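PDB 6VZZ: BamaA.19900.a from Balamuthia mandrillaris, which is a glucokinase that binds glucose and probably phosphorylates it at the 6-hydroxyl with ATP, the first step of glycolysis. Local coordinates for residues T180-V188 with G196-R204. Sequence-based numbering, arbitrary orientation.
Sequences TLQPDHYLV and GIATLLSLR. With CA (calcium ion), chain E; BGC (beta-D-glucopyranose), chain B.
His185 lies against Leu201 and Ser202, next to the Tyr186-Leu200 pair of the antiparallel ladder. Followed outward, its CB lies 3.5 Å from Leu200 O; CG stands beside the backbone N (chi1 -44°), a turn that carries the ring across to the 196-204 segment. There ND1 accepts the amide of Ser202: N to ND1 is 3.0 Å, the N-H...acceptor angle is 172°, and the donor lies only 7° out of the ring plane. This bond helps hold the ring's rotation and is consistent with an unprotonated ND1. Leu201 CD2 covers one face as a CH-pi contact, 4.2 Å from the ring centroid, while CE1 lies by Ser202 O and meets Leu203 CD2 obliquely, at 3.9 Å.

Ladder register is set by paired backbone bonds, Tyr186 with Leu200 and Val188 with Ala198, between which Leu187 faces Thr199 as a non-hydrogen-bonded pair. On the Tyr186 face, Leu181 CD2 rests over the centre of the tyrosine ring and Leu181 CD1 meets Leu200 CD1 at 3.8 Å. Pro183 O and Asp184 OD1 bind calcium, with OD1 at 2.7 Å from the ion.

The hairpin's Gly196 end borders the bound glucose. Strand 331-335 flanks 186-191 and strand 213-216 flanks 195-201; helix 303-327 packs on Leu187 and Thr199, helix 146-159 on Ala198 and Leu200, and Met215 of the second subunit on His185.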
loop_
_atom_site.group_PDB
_atom_site.type_symbol
_atom_site.label_atom_id
_atom_site.label_comp_id
_atom_site.label_asym_id
_atom_site.label_seq_id
_atom_site.Cartn_x
_atom_site.Cartn_y
_atom_site.Cartn_z
ATOM N N THR A 180 12.233 2.839 19.629
ATOM C CA THR A 180 13.237 3.097 18.611
ATOM C C THR A 180 12.819 2.306 17.378
ATOM O O THR A 180 12.183 1.256 17.493
ATOM C CB THR A 180 14.641 2.693 19.092
ATOM O OG1 THR A 180 15.637 3.397 18.338
ATOM C CG2 THR A 180 14.856 1.202 18.925
ATOM N N LEU A 181 13.145 2.816 16.196
ATOM C CA LEU A 181 12.697 2.196 14.953
ATOM C C LEU A 181 13.825 1.381 14.333
ATOM O O LEU A 181 14.954 1.867 14.205
ATOM C CB LEU A 181 12.194 3.246 13.965
ATOM C CG LEU A 181 10.950 4.005 14.421
ATOM C CD1 LEU A 181 10.429 4.874 13.302
ATOM C CD2 LEU A 181 9.878 3.053 14.879
ATOM N N GLN A 182 13.520 0.141 13.968
ATOM C CA GLN A 182 14.496 -0.734 13.336
ATOM C C GLN A 182 14.572 -0.421 11.845
ATOM O O GLN A 182 13.771 0.352 11.312
ATOM C CB GLN A 182 14.123 -2.193 13.594
ATOM C CG GLN A 182 14.119 -2.591 15.070
ATOM C CD GLN A 182 15.467 -2.369 15.758
ATOM O OE1 GLN A 182 16.535 -2.648 15.194
ATOM N NE2 GLN A 182 15.417 -1.850 16.987
ATOM N N PRO A 183 15.552 -0.975 11.135
ATOM C CA PRO A 183 15.579 -0.711 9.677
ATOM C C PRO A 183 14.650 -1.645 8.908
ATOM O O PRO A 183 15.058 -2.522 8.132
ATOM C CB PRO A 183 17.060 -0.922 9.325
ATOM C CG PRO A 183 17.791 -1.071 10.620
ATOM C CD PRO A 183 16.801 -1.600 11.597
ATOM N N ASP A 184 13.356 -1.462 9.140
ATOM C CA ASP A 184 12.295 -2.152 8.417
ATOM C C ASP A 184 11.244 -1.102 8.081
ATOM O O ASP A 184 11.481 0.095 8.264
ATOM C CB ASP A 184 11.755 -3.331 9.239
ATOM C CG ASP A 184 12.803 -4.418 9.454
ATOM O OD1 ASP A 184 13.493 -4.805 8.478
ATOM O OD2 ASP A 184 12.954 -4.885 10.603
ATOM N N HIS A 185 10.092 -1.519 7.553
ATOM C CA HIS A 185 9.051 -0.551 7.237
ATOM C C HIS A 185 8.167 -0.329 8.444
ATOM O O HIS A 185 7.926 -1.245 9.231
ATOM C CB HIS A 185 8.179 -0.998 6.068
ATOM C CG HIS A 185 8.949 -1.556 4.921
ATOM N ND1 HIS A 185 10.047 -0.922 4.382
ATOM C CD2 HIS A 185 8.777 -2.690 4.206
ATOM C CE1 HIS A 185 10.523 -1.644 3.385
ATOM N NE2 HIS A 185 9.776 -2.726 3.264
ATOM N N TYR A 186 7.654 0.891 8.564
ATOM C CA TYR A 186 6.712 1.229 9.619
ATOM C C TYR A 186 5.555 1.999 9.007
ATOM O O TYR A 186 5.766 2.900 8.187
ATOM C CB TYR A 186 7.384 2.034 10.735
ATOM C CG TYR A 186 8.336 1.206 11.576
ATOM C CD1 TYR A 186 7.895 0.561 12.723
ATOM C CD2 TYR A 186 9.674 1.050 11.210
ATOM C CE1 TYR A 186 8.749 -0.209 13.492
ATOM C CE2 TYR A 186 10.541 0.281 11.976
ATOM C CZ TYR A 186 10.064 -0.344 13.120
ATOM O OH TYR A 186 10.905 -1.109 13.893
ATOM N N LEU A 187 4.339 1.612 9.376
ATOM C CA LEU A 187 3.131 2.302 8.955
ATOM C C LEU A 187 2.809 3.401 9.959
ATOM O O LEU A 187 2.869 3.183 11.172
ATOM C CB LEU A 187 1.972 1.306 8.852
ATOM C CG LEU A 187 0.579 1.744 8.406
ATOM C CD1 LEU A 187 0.579 2.222 6.972
ATOM C CD2 LEU A 187 -0.407 0.599 8.573
ATOM N N VAL A 188 2.492 4.592 9.461
ATOM C CA VAL A 188 2.087 5.710 10.312
ATOM C C VAL A 188 0.654 6.092 9.962
ATOM O O VAL A 188 0.331 6.291 8.785
ATOM C CB VAL A 188 3.027 6.920 10.162
ATOM C CG1 VAL A 188 2.536 8.074 11.020
ATOM C CG2 VAL A 188 4.456 6.540 10.520
ATOM N N GLY A 196 -5.205 9.958 7.911
ATOM C CA GLY A 196 -3.910 10.122 7.282
ATOM C C GLY A 196 -3.079 8.854 7.404
ATOM O O GLY A 196 -3.034 8.228 8.466
ATOM N N ILE A 197 -2.407 8.494 6.308
ATOM C CA ILE A 197 -1.609 7.273 6.258
ATOM C C ILE A 197 -0.377 7.493 5.386
ATOM O O ILE A 197 -0.489 7.945 4.242
ATOM C CB ILE A 197 -2.437 6.085 5.734
ATOM C CG1 ILE A 197 -3.493 5.676 6.766
ATOM C CG2 ILE A 197 -1.526 4.919 5.407
ATOM C CD1 ILE A 197 -4.399 4.602 6.306
ATOM N N ALA A 198 0.795 7.157 5.924
ATOM C CA ALA A 198 2.046 7.146 5.180
ATOM C C ALA A 198 2.891 5.981 5.687
ATOM O O ALA A 198 2.535 5.313 6.662
ATOM C CB ALA A 198 2.783 8.479 5.318
ATOM N N THR A 199 4.018 5.721 5.027
ATOM C CA THR A 199 4.869 4.599 5.411
ATOM C C THR A 199 6.330 5.018 5.419
ATOM O O THR A 199 6.815 5.613 4.452
ATOM C CB THR A 199 4.694 3.403 4.464
ATOM O OG1 THR A 199 3.320 3.009 4.439
ATOM C CG2 THR A 199 5.542 2.210 4.930
ATOM N N LEU A 200 7.027 4.693 6.506
ATOM C CA LEU A 200 8.479 4.810 6.572
ATOM C C LEU A 200 9.084 3.548 5.967
ATOM O O LEU A 200 8.841 2.447 6.465
ATOM C CB LEU A 200 8.937 4.999 8.020
ATOM C CG LEU A 200 8.677 6.362 8.680
ATOM C CD1 LEU A 200 8.730 6.273 10.194
ATOM C CD2 LEU A 200 9.684 7.397 8.185
ATOM N N LEU A 201 9.854 3.703 4.897
ATOM C CA LEU A 201 10.366 2.581 4.121
ATOM C C LEU A 201 11.854 2.375 4.374
ATOM O O LEU A 201 12.620 3.339 4.471
ATOM C CB LEU A 201 10.147 2.804 2.619
ATOM C CG LEU A 201 8.717 2.916 2.092
ATOM C CD1 LEU A 201 8.711 3.265 0.619
ATOM C CD2 LEU A 201 8.000 1.617 2.322
ATOM N N SER A 202 12.258 1.109 4.448
ATOM C CA SER A 202 13.662 0.700 4.461
ATOM C C SER A 202 13.891 -0.272 3.307
ATOM O O SER A 202 13.846 -1.489 3.501
ATOM C CB SER A 202 14.047 0.050 5.797
ATOM O OG SER A 202 14.438 1.026 6.743
ATOM N N LEU A 203 14.159 0.258 2.119
ATOM C CA LEU A 203 14.438 -0.568 0.958
ATOM C C LEU A 203 15.946 -0.597 0.682
ATOM O O LEU A 203 16.755 -0.244 1.547
ATOM C CB LEU A 203 13.636 -0.038 -0.233
ATOM C CG LEU A 203 12.128 0.123 -0.058
ATOM C CD1 LEU A 203 11.612 1.222 -0.979
ATOM C CD2 LEU A 203 11.413 -1.189 -0.333
ATOM N N ARG A 204 16.318 -0.987 -0.541
ATOM C CA ARG A 204 17.700 -1.186 -1.021
ATOM C C ARG A 204 18.314 -2.464 -0.463
ATOM O O ARG A 204 18.028 -3.560 -0.954
ATOM C CB ARG A 204 18.591 0.023 -0.702
ATOM C CG ARG A 204 18.415 1.170 -1.680
ATOM C CD ARG A 204 19.186 2.406 -1.263
ATOM N NE ARG A 204 18.547 3.119 -0.157
ATOM C CZ ARG A 204 18.719 4.417 0.075
ATOM N NH1 ARG A 204 19.501 5.136 -0.726
ATOM N NH2 ARG A 204 18.109 5.003 1.098
HETATM CA CA CA E . 15.384 -4.423 6.603
HETATM C C2 BGC B . -6.264 13.449 2.889
HETATM C C3 BGC B . -4.817 13.077 3.169
HETATM C C4 BGC B . -4.418 13.544 4.563
HETATM C C5 BGC B . -5.407 12.994 5.584
HETATM C C6 BGC B . -5.134 13.430 7.003
HETATM C C1 BGC B . -7.142 12.882 3.993
HETATM O O1 BGC B . -8.480 13.118 3.745
HETATM O O2 BGC B . -6.665 12.941 1.622
HETATM O O3 BGC B . -3.959 13.637 2.184
HETATM O O4 BGC B . -3.123 13.060 4.886
HETATM O O5 BGC B . -6.728 13.435 5.239
HETATM O O6 BGC B . -4.912 14.822 7.086
HETATM O O HOH W 1 16.950 -3.124 4.657
HETATM O O HOH W 2 14.780 -6.682 6.564
#